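Local structure of MamA (Candidatus Magnetobacterium bavaricum, 3VTX) at residues 57-62 / 77-82; 139-144 / 168-173; 7-12 / 26-31. The protein is a tetratricopeptide-repeat protein, built mainly of antiparallel helix pairs, a fold that generally serves as a scaffold for protein-protein interactions. All coordinates share one frame; numbering follows the deposited sequence.

Overall arrangement
The three contacts follow one another along a chain of stacked helices. Interaction 3 (7-12 with 26-31) joins helices 5-18 and 21-34, interaction 1 (57-62 with 77-82) joins helices 55-68 and 73-85, and interaction 2 (139-144 with 168-173) ties the start of helix 141-153 to the turn after helix 157-169. Interactions 1 and 3 are buried and lie on the same side of the chain's centre, their own centres about 19 Å apart; interaction 2 lies on the opposite side, at the surface. Chemistry follows place: purely aliphatic packing in interaction 1, a close helix pair with aromatic CH-pi contacts in interaction 3, and in interaction 2 a lysine and a tyrosine hydroxyl sharing the Pro138 carbonyl.

Interaction 1: 57-62 / 77-82; sequences DAIESL and YILGSA
Leu62 and Ile59 of helix 55-68 meet Ile78, Leu79 and Ala82 of helix 73-85 in an aliphatic interface between consecutive helices of the tetratricopeptide-repeat stack. The two segments run roughly antiparallel, at 144°, with axes 9.6 Å apart at their closest, a spacing that leaves room for branched side chains between the backbones. Leu62 is one bump: its CD1 methyl presses on CG2 of Ile78 at 3.6 Å, the two side chains crossing at about a right angle, and also lies 3.9 Å from the backbone N of Leu79. Leu79 answers with CD1, which fits between Leu62 CB and Ile59 CG2, 4.1 Å from each. Ala82 supplies the hollow; its small side chain lets the longer arm of Ile59 come in close. Leucine and isoleucine suit this interface because their methyl groups fill the space between the backbones, and alanine, with CB alone, admits both CG1 and CD1 of Ile59. Outside the pair, Met50 of helix 39-51 touches both Ala58 and Ile78, bringing a third helix to the same core. The tightest point is at the hollow, where Ile59 CG1 sits 3.5 Å from Ala82 CB and Ile59 CD1 follows at 3.7 Å.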
loop_
_atom_site.group_PDB
_atom_site.type_symbol
_atom_site.label_atom_id
_atom_site.label_comp_id
_atom_site.label_asym_id
_atom_site.label_seq_id
_atom_site.Cartn_x
_atom_site.Cartn_y
_atom_site.Cartn_z
ATOM N N ASP A 57 -2.137 -7.029 13.709
ATOM C CA ASP A 57 -3.361 -6.555 14.385
ATOM C C ASP A 57 -4.305 -5.864 13.420
ATOM O O ASP A 57 -5.515 -6.001 13.500
ATOM C CB ASP A 57 -2.943 -5.667 15.577
ATOM C CG ASP A 57 -2.493 -6.473 16.778
ATOM O OD1 ASP A 57 -3.307 -7.237 17.320
ATOM O OD2 ASP A 57 -1.320 -6.372 17.140
ATOM N N ALA A 58 -3.753 -5.070 12.489
ATOM C CA ALA A 58 -4.579 -4.435 11.517
ATOM C C ALA A 58 -5.396 -5.444 10.729
ATOM O O ALA A 58 -6.599 -5.239 10.503
ATOM C CB ALA A 58 -3.723 -3.513 10.579
ATOM N N ILE A 59 -4.745 -6.495 10.288
ATOM C CA ILE A 59 -5.373 -7.534 9.451
ATOM C C ILE A 59 -6.586 -8.173 10.182
ATOM O O ILE A 59 -7.618 -8.479 9.559
ATOM C CB ILE A 59 -4.304 -8.600 9.042
ATOM C CG1 ILE A 59 -3.338 -8.012 8.006
ATOM C CG2 ILE A 59 -5.004 -9.933 8.471
ATOM C CD1 ILE A 59 -2.090 -8.918 7.848
ATOM N N GLU A 60 -6.524 -8.296 11.515
ATOM C CA GLU A 60 -7.661 -8.836 12.252
ATOM C C GLU A 60 -8.911 -8.009 11.981
ATOM O O GLU A 60 -9.977 -8.583 11.721
ATOM C CB GLU A 60 -7.366 -8.904 13.786
ATOM C CG GLU A 60 -6.113 -9.798 14.073
ATOM C CD GLU A 60 -5.725 -9.940 15.572
ATOM O OE1 GLU A 60 -6.299 -9.250 16.419
ATOM O OE2 GLU A 60 -4.785 -10.745 15.909
ATOM N N SER A 61 -8.820 -6.670 11.985
ATOM C CA SER A 61 -9.939 -5.795 11.678
ATOM C C SER A 61 -10.280 -5.739 10.196
ATOM O O SER A 61 -11.428 -5.662 9.831
ATOM C CB SER A 61 -9.802 -4.365 12.194
ATOM O OG SER A 61 -9.918 -4.374 13.602
ATOM N N LEU A 62 -9.271 -5.676 9.354
ATOM C CA LEU A 62 -9.479 -5.538 7.923
ATOM C C LEU A 62 -10.118 -6.853 7.400
ATOM O O LEU A 62 -10.941 -6.793 6.455
ATOM C CB LEU A 62 -8.133 -5.302 7.209
ATOM C CG LEU A 62 -7.524 -3.926 7.542
ATOM C CD1 LEU A 62 -5.992 -3.885 7.184
ATOM C CD2 LEU A 62 -8.245 -2.899 6.760
ATOM N N TYR A 77 -6.414 -2.610 -0.482
ATOM C CA TYR A 77 -5.046 -2.180 -0.641
ATOM C C TYR A 77 -4.333 -2.318 0.702
ATOM O O TYR A 77 -3.185 -2.743 0.750
ATOM C CB TYR A 77 -4.995 -0.713 -1.152
ATOM C CG TYR A 77 -3.577 -0.125 -1.087
ATOM C CD1 TYR A 77 -2.537 -0.586 -1.946
ATOM C CD2 TYR A 77 -3.255 0.832 -0.128
ATOM C CE1 TYR A 77 -1.300 -0.038 -1.845
ATOM C CE2 TYR A 77 -1.949 1.375 -0.014
ATOM C CZ TYR A 77 -1.007 0.890 -0.881
ATOM O OH TYR A 77 0.295 1.354 -0.827
ATOM N N ILE A 78 -4.961 -1.857 1.775
ATOM C CA ILE A 78 -4.322 -1.867 3.083
ATOM C C ILE A 78 -4.180 -3.294 3.540
ATOM O O ILE A 78 -3.120 -3.673 4.005
ATOM C CB ILE A 78 -5.049 -1.015 4.120
ATOM C CG1 ILE A 78 -5.124 0.464 3.666
ATOM C CG2 ILE A 78 -4.348 -1.216 5.492
ATOM C CD1 ILE A 78 -6.085 1.392 4.518
ATOM N N LEU A 79 -5.200 -4.108 3.323
ATOM C CA LEU A 79 -5.167 -5.523 3.676
ATOM C C LEU A 79 -4.077 -6.216 2.900
ATOM O O LEU A 79 -3.299 -6.972 3.430
ATOM C CB LEU A 79 -6.506 -6.195 3.351
ATOM C CG LEU A 79 -6.607 -7.741 3.584
ATOM C CD1 LEU A 79 -6.174 -8.101 5.023
ATOM C CD2 LEU A 79 -8.063 -8.288 3.275
ATOM N N GLY A 80 -4.013 -5.957 1.611
ATOM C CA GLY A 80 -2.941 -6.632 0.835
ATOM C C GLY A 80 -1.539 -6.153 1.170
ATOM O O GLY A 80 -0.616 -6.955 1.281
ATOM N N SER A 81 -1.389 -4.859 1.364
ATOM C CA SER A 81 -0.116 -4.282 1.868
ATOM C C SER A 81 0.324 -4.902 3.197
ATOM O O SER A 81 1.493 -5.266 3.392
ATOM C CB SER A 81 -0.193 -2.745 1.964
ATOM O OG SER A 81 -0.355 -2.119 0.714
ATOM N N ALA A 82 -0.614 -5.044 4.112
ATOM C CA ALA A 82 -0.342 -5.648 5.414
ATOM C C ALA A 82 0.070 -7.103 5.305
ATOM O O ALA A 82 0.965 -7.604 6.027
ATOM C CB ALA A 82 -1.631 -5.534 6.313
#

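Interaction 2: 139-144 / 168-173; sequences GFIRAY and LEKEEK
The side chains of Tyr144 and Lys170 cross at about a right angle, and Lys170 NZ lies obliquely to the tyrosine ring. At the ring's edge, in its plane, sits the carbonyl O of Ile141, one turn back on the same helix. The hydroxyl reaches toward the lysine, Tyr144 OH to Lys170 NZ being 3.6 Å, but the stronger partner of both is Pro138 O, which receives a hydrogen bond from each. The other flat group is the ring of Phe140, a residue that points away from 168-173; the backbone N of Ala143 lies 3.8 Å above one face toward the rim, and the ring meets Tyr111 edge-to-face.

The Lys170 chain is bent at chi2 and chi3, and the second bend (chi3 -82°) places CE 4.2 Å from Gly139 CA. Nearer its root, Lys170 CB packs on Ile141 CG1 at 4.1 Å, the two side chains sliding past each other in opposite directions. Isoleucine suits this place because it offers an apolar flank to the aliphatic part of the lysine and also touches Ala167. Glu171 takes the N-cap position of helix 172-177; its exact approach to Ile141 is doubtful. Lysine here does two jobs: its methylenes pack, while its ammonium and the tyrosine hydroxyl converge on one carbonyl, which should draw electron density toward Pro138 O and tie the turn before helix 141-153 to the turn that follows helix 157-169.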
loop_
_atom_site.group_PDB
_atom_site.type_symbol
_atom_site.label_atom_id
_atom_site.label_comp_id
_atom_site.label_asym_id
_atom_site.label_seq_id
_atom_site.Cartn_x
_atom_site.Cartn_y
_atom_site.Cartn_z
ATOM N N GLY A 139 5.813 10.130 -13.628
ATOM C CA GLY A 139 6.861 10.763 -12.845
ATOM C C GLY A 139 7.417 9.987 -11.638
ATOM O O GLY A 139 8.296 10.442 -10.953
ATOM N N PHE A 140 6.839 8.821 -11.370
ATOM C CA PHE A 140 7.274 8.009 -10.226
ATOM C C PHE A 140 8.593 7.253 -10.549
ATOM O O PHE A 140 8.557 6.185 -11.161
ATOM C CB PHE A 140 6.188 7.010 -9.836
ATOM C CG PHE A 140 6.550 6.205 -8.589
ATOM C CD1 PHE A 140 7.161 6.780 -7.515
ATOM C CD2 PHE A 140 6.197 4.877 -8.515
ATOM C CE1 PHE A 140 7.459 6.042 -6.375
ATOM C CE2 PHE A 140 6.551 4.138 -7.378
ATOM C CZ PHE A 140 7.120 4.693 -6.339
ATOM N N ILE A 141 9.667 7.810 -10.067
ATOM C CA ILE A 141 11.033 7.376 -10.432
ATOM C C ILE A 141 11.298 5.916 -10.002
ATOM O O ILE A 141 11.874 5.126 -10.768
ATOM C CB ILE A 141 12.085 8.332 -9.835
ATOM C CG1 ILE A 141 11.995 9.737 -10.536
ATOM C CG2 ILE A 141 13.579 7.847 -10.089
ATOM C CD1 ILE A 141 12.393 10.763 -9.658
ATOM N N ARG A 142 10.881 5.546 -8.818
ATOM C CA ARG A 142 11.217 4.228 -8.336
ATOM C C ARG A 142 10.607 3.122 -9.173
ATOM O O ARG A 142 11.161 2.054 -9.220
ATOM C CB ARG A 142 10.842 4.041 -6.850
ATOM C CG ARG A 142 11.710 2.931 -6.242
ATOM C CD ARG A 142 11.465 2.785 -4.773
ATOM N NE ARG A 142 12.344 1.867 -4.100
ATOM C CZ ARG A 142 12.088 0.607 -3.781
ATOM N NH1 ARG A 142 12.981 -0.128 -3.134
ATOM N NH2 ARG A 142 10.973 0.039 -4.152
ATOM N N ALA A 143 9.486 3.331 -9.842
ATOM C CA ALA A 143 8.934 2.318 -10.689
ATOM C C ALA A 143 9.870 1.945 -11.811
ATOM O O ALA A 143 9.965 0.760 -12.204
ATOM C CB ALA A 143 7.562 2.728 -11.198
ATOM N N TYR A 144 10.507 2.941 -12.385
ATOM C CA TYR A 144 11.579 2.624 -13.423
ATOM C C TYR A 144 12.731 1.846 -12.824
ATOM O O TYR A 144 13.185 0.842 -13.406
ATOM C CB TYR A 144 12.155 3.887 -14.010
ATOM C CG TYR A 144 11.076 4.696 -14.714
ATOM C CD1 TYR A 144 10.862 4.553 -16.058
ATOM C CD2 TYR A 144 10.311 5.613 -14.017
ATOM C CE1 TYR A 144 9.814 5.295 -16.678
ATOM C CE2 TYR A 144 9.332 6.384 -14.655
ATOM C CZ TYR A 144 9.086 6.211 -15.935
ATOM O OH TYR A 144 8.111 6.995 -16.540
ATOM N N LEU A 168 17.257 7.768 -14.076
ATOM C CA LEU A 168 18.168 8.893 -13.936
ATOM C C LEU A 168 17.706 10.026 -14.868
ATOM O O LEU A 168 17.770 11.198 -14.533
ATOM C CB LEU A 168 19.548 8.499 -14.289
ATOM C CG LEU A 168 20.335 7.805 -13.185
ATOM C CD1 LEU A 168 21.524 6.945 -13.785
ATOM C CD2 LEU A 168 20.922 8.868 -12.214
ATOM N N GLU A 169 17.244 9.630 -16.066
ATOM C CA GLU A 169 16.938 10.674 -17.088
ATOM C C GLU A 169 15.807 11.537 -16.605
ATOM O O GLU A 169 15.729 12.776 -16.899
ATOM C CB GLU A 169 16.569 10.015 -18.420
ATOM C CG GLU A 169 16.194 11.068 -19.581
ATOM C CD GLU A 169 14.779 11.655 -19.486
ATOM O OE1 GLU A 169 13.890 11.068 -18.856
ATOM O OE2 GLU A 169 14.527 12.768 -20.063
ATOM N N LYS A 170 14.919 10.998 -15.776
ATOM C CA LYS A 170 13.751 11.771 -15.254
ATOM C C LYS A 170 14.132 13.016 -14.418
ATOM O O LYS A 170 13.326 13.949 -14.276
ATOM C CB LYS A 170 12.844 10.989 -14.294
ATOM C CG LYS A 170 12.076 9.831 -14.921
ATOM C CD LYS A 170 11.236 10.231 -16.029
ATOM C CE LYS A 170 9.948 10.780 -15.664
ATOM N NZ LYS A 170 9.117 10.405 -16.907
ATOM N N GLU A 171 15.291 12.987 -13.805
ATOM C CA GLU A 171 15.733 14.105 -13.025
ATOM C C GLU A 171 17.032 14.790 -13.541
ATOM O O GLU A 171 17.614 15.593 -12.807
ATOM C CB GLU A 171 15.949 13.650 -11.553
ATOM C CG GLU A 171 14.688 13.073 -10.882
ATOM C CD GLU A 171 14.995 12.576 -9.468
ATOM O OE1 GLU A 171 15.762 11.585 -9.280
ATOM O OE2 GLU A 171 14.459 13.184 -8.520
ATOM N N GLU A 172 17.474 14.461 -14.725
ATOM C CA GLU A 172 18.706 14.941 -15.234
ATOM C C GLU A 172 18.684 16.478 -15.433
ATOM O O GLU A 172 19.686 17.135 -15.118
ATOM C CB GLU A 172 19.224 14.164 -16.451
ATOM C CG GLU A 172 18.532 14.465 -17.685
ATOM C CD GLU A 172 19.063 13.708 -18.900
ATOM O OE1 GLU A 172 18.676 14.212 -20.003
ATOM O OE2 GLU A 172 19.831 12.681 -18.780
ATOM N N LYS A 173 17.563 17.008 -15.918
ATOM C CA LYS A 173 17.452 18.500 -16.018
ATOM C C LYS A 173 17.520 19.191 -14.670
ATOM O O LYS A 173 18.279 20.100 -14.508
ATOM C CB LYS A 173 16.175 18.918 -16.775
ATOM C CG LYS A 173 16.050 20.435 -17.115
ATOM C CD LYS A 173 14.894 20.676 -18.156
ATOM C CE LYS A 173 14.913 22.083 -18.785
ATOM N NZ LYS A 173 13.600 22.403 -19.429
#

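Interaction 3: 7-12 / 26-31; sequences IYMDIG and RAYKKV
Tyr8 and Lys30 make the outer seam between helices 5-18 and 21-34, and the lysine can be followed along the ring. From Lys30 CB, the first torsion sets CG anti to the backbone N (chi1 180°), where CG lies 3.9 Å from Tyr8 CD2. CD lies over the ring face in a CH-pi contact, 3.6 Å from the Tyr8 ring centroid and 17° off the normal. CE then moves on to the phenol end, 3.5 Å from Tyr8 OH. A long, flexible lysine suits this exposed rim of the interface, since its methylenes can lie on an aromatic face.

Deeper in, the helices come close, their axes 7.9 Å apart at 160°. The small residues Gly12 and Ala27 make this possible: their CA atoms are 5.0 Å apart, and Ala27 CB rests against the backbone of Tyr8 and Gly12. Gly12 CA sits over one face of the Tyr28 ring, 4.2 Å from its centroid, a second CH-pi contact made directly by the backbone. The hydroxyl of Tyr28 is hydrogen-bonded to Asp13. Val31 CG2 wedges between Tyr8 CB and the backbone N of Met9, 3.5 Å from the former, while Met9 CG approaches Tyr28 CE1. Thr41 of helix 39-51 touches both Met9 and Val31. Close antiparallel packing of neighbouring helices around small residues, flanked by aromatic ones, is characteristic of the helix hairpins of tetratricopeptide repeats.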
loop_
_atom_site.group_PDB
_atom_site.type_symbol
_atom_site.label_atom_id
_atom_site.label_comp_id
_atom_site.label_asym_id
_atom_site.label_seq_id
_atom_site.Cartn_x
_atom_site.Cartn_y
_atom_site.Cartn_z
ATOM N N ILE A 7 -20.198 8.833 19.882
ATOM C CA ILE A 7 -19.376 9.501 20.849
ATOM C C ILE A 7 -17.985 8.811 20.885
ATOM O O ILE A 7 -16.955 9.472 20.832
ATOM C CB ILE A 7 -19.983 9.503 22.251
ATOM C CG1 ILE A 7 -21.342 10.269 22.295
ATOM C CG2 ILE A 7 -18.973 10.120 23.253
ATOM C CD1 ILE A 7 -22.286 9.830 23.478
ATOM N N TYR A 8 -17.968 7.499 21.019
ATOM C CA TYR A 8 -16.635 6.788 21.053
ATOM C C TYR A 8 -15.851 6.849 19.748
ATOM O O TYR A 8 -14.622 7.015 19.770
ATOM C CB TYR A 8 -16.792 5.353 21.518
ATOM C CG TYR A 8 -17.050 5.356 22.992
ATOM C CD1 TYR A 8 -16.062 5.817 23.853
ATOM C CD2 TYR A 8 -18.299 5.022 23.524
ATOM C CE1 TYR A 8 -16.250 5.880 25.223
ATOM C CE2 TYR A 8 -18.515 5.080 24.954
ATOM C CZ TYR A 8 -17.474 5.531 25.785
ATOM O OH TYR A 8 -17.575 5.628 27.175
ATOM N N MET A 9 -16.525 6.749 18.614
ATOM C CA MET A 9 -15.789 6.953 17.388
ATOM C C MET A 9 -15.119 8.342 17.377
ATOM O O MET A 9 -13.973 8.464 16.982
ATOM C CB MET A 9 -16.662 6.710 16.155
ATOM C CG MET A 9 -15.841 6.452 14.908
ATOM S SD MET A 9 -16.926 6.302 13.419
ATOM C CE MET A 9 -18.312 5.309 14.063
ATOM N N ASP A 10 -15.817 9.427 17.758
ATOM C CA ASP A 10 -15.194 10.806 17.814
ATOM C C ASP A 10 -13.985 10.881 18.728
ATOM O O ASP A 10 -12.980 11.543 18.447
ATOM C CB ASP A 10 -16.169 11.881 18.377
ATOM C CG ASP A 10 -15.436 13.219 18.768
ATOM O OD1 ASP A 10 -14.848 13.850 17.848
ATOM O OD2 ASP A 10 -15.424 13.624 19.982
ATOM N N ILE A 11 -14.117 10.285 19.908
ATOM C CA ILE A 11 -12.987 10.237 20.877
ATOM C C ILE A 11 -11.800 9.567 20.186
ATOM O O ILE A 11 -10.687 10.104 20.137
ATOM C CB ILE A 11 -13.378 9.514 22.187
ATOM C CG1 ILE A 11 -14.382 10.371 22.988
ATOM C CG2 ILE A 11 -12.143 9.248 23.070
ATOM C CD1 ILE A 11 -15.186 9.598 23.996
ATOM N N GLY A 12 -12.066 8.437 19.541
ATOM C CA GLY A 12 -10.958 7.732 18.872
ATOM C C GLY A 12 -10.298 8.569 17.802
ATOM O O GLY A 12 -9.081 8.627 17.690
ATOM N N ARG A 26 -8.446 1.968 22.107
ATOM C CA ARG A 26 -9.423 1.739 23.169
ATOM C C ARG A 26 -10.815 2.223 22.799
ATOM O O ARG A 26 -11.790 1.491 23.002
ATOM C CB ARG A 26 -8.967 2.310 24.513
ATOM C CG ARG A 26 -7.904 1.467 25.093
ATOM C CD ARG A 26 -7.472 1.893 26.520
ATOM N NE ARG A 26 -6.507 2.961 26.465
ATOM C CZ ARG A 26 -6.719 4.222 26.770
ATOM N NH1 ARG A 26 -5.706 5.068 26.700
ATOM N NH2 ARG A 26 -7.883 4.592 27.217
ATOM N N ALA A 27 -10.904 3.427 22.281
ATOM C CA ALA A 27 -12.173 3.974 21.896
ATOM C C ALA A 27 -12.853 3.184 20.742
ATOM O O ALA A 27 -14.030 2.841 20.811
ATOM C CB ALA A 27 -12.011 5.456 21.537
ATOM N N TYR A 28 -12.071 2.738 19.740
ATOM C CA TYR A 28 -12.621 2.018 18.625
ATOM C C TYR A 28 -13.037 0.630 19.016
ATOM O O TYR A 28 -14.130 0.128 18.593
ATOM C CB TYR A 28 -11.578 2.010 17.503
ATOM C CG TYR A 28 -11.216 3.344 16.833
ATOM C CD1 TYR A 28 -12.158 4.320 16.555
ATOM C CD2 TYR A 28 -9.929 3.581 16.384
ATOM C CE1 TYR A 28 -11.800 5.504 15.974
ATOM C CE2 TYR A 28 -9.593 4.739 15.720
ATOM C CZ TYR A 28 -10.541 5.686 15.499
ATOM O OH TYR A 28 -10.180 6.807 14.840
ATOM N N LYS A 29 -12.278 0.020 19.942
ATOM C CA LYS A 29 -12.627 -1.255 20.467
ATOM C C LYS A 29 -13.964 -1.185 21.250
ATOM O O LYS A 29 -14.740 -2.178 21.237
ATOM C CB LYS A 29 -11.544 -1.886 21.283
ATOM C CG LYS A 29 -10.335 -2.446 20.483
ATOM C CD LYS A 29 -9.277 -3.031 21.337
ATOM C CE LYS A 29 -8.152 -3.652 20.571
ATOM N NZ LYS A 29 -7.126 -4.153 21.527
ATOM N N LYS A 30 -14.166 -0.071 21.947
ATOM C CA LYS A 30 -15.396 0.131 22.743
ATOM C C LYS A 30 -16.591 0.219 21.741
ATOM O O LYS A 30 -17.602 -0.463 21.950
ATOM C CB LYS A 30 -15.270 1.362 23.581
ATOM C CG LYS A 30 -16.583 1.624 24.463
ATOM C CD LYS A 30 -16.307 2.311 25.787
ATOM C CE LYS A 30 -17.533 2.175 26.763
ATOM N NZ LYS A 30 -17.897 0.705 26.901
ATOM N N VAL A 31 -16.415 0.952 20.649
ATOM C CA VAL A 31 -17.425 1.000 19.572
ATOM C C VAL A 31 -17.791 -0.408 19.121
ATOM O O VAL A 31 -18.979 -0.768 18.999
ATOM C CB VAL A 31 -16.994 1.832 18.418
ATOM C CG1 VAL A 31 -18.009 1.686 17.221
ATOM C CG2 VAL A 31 -16.804 3.252 18.776
#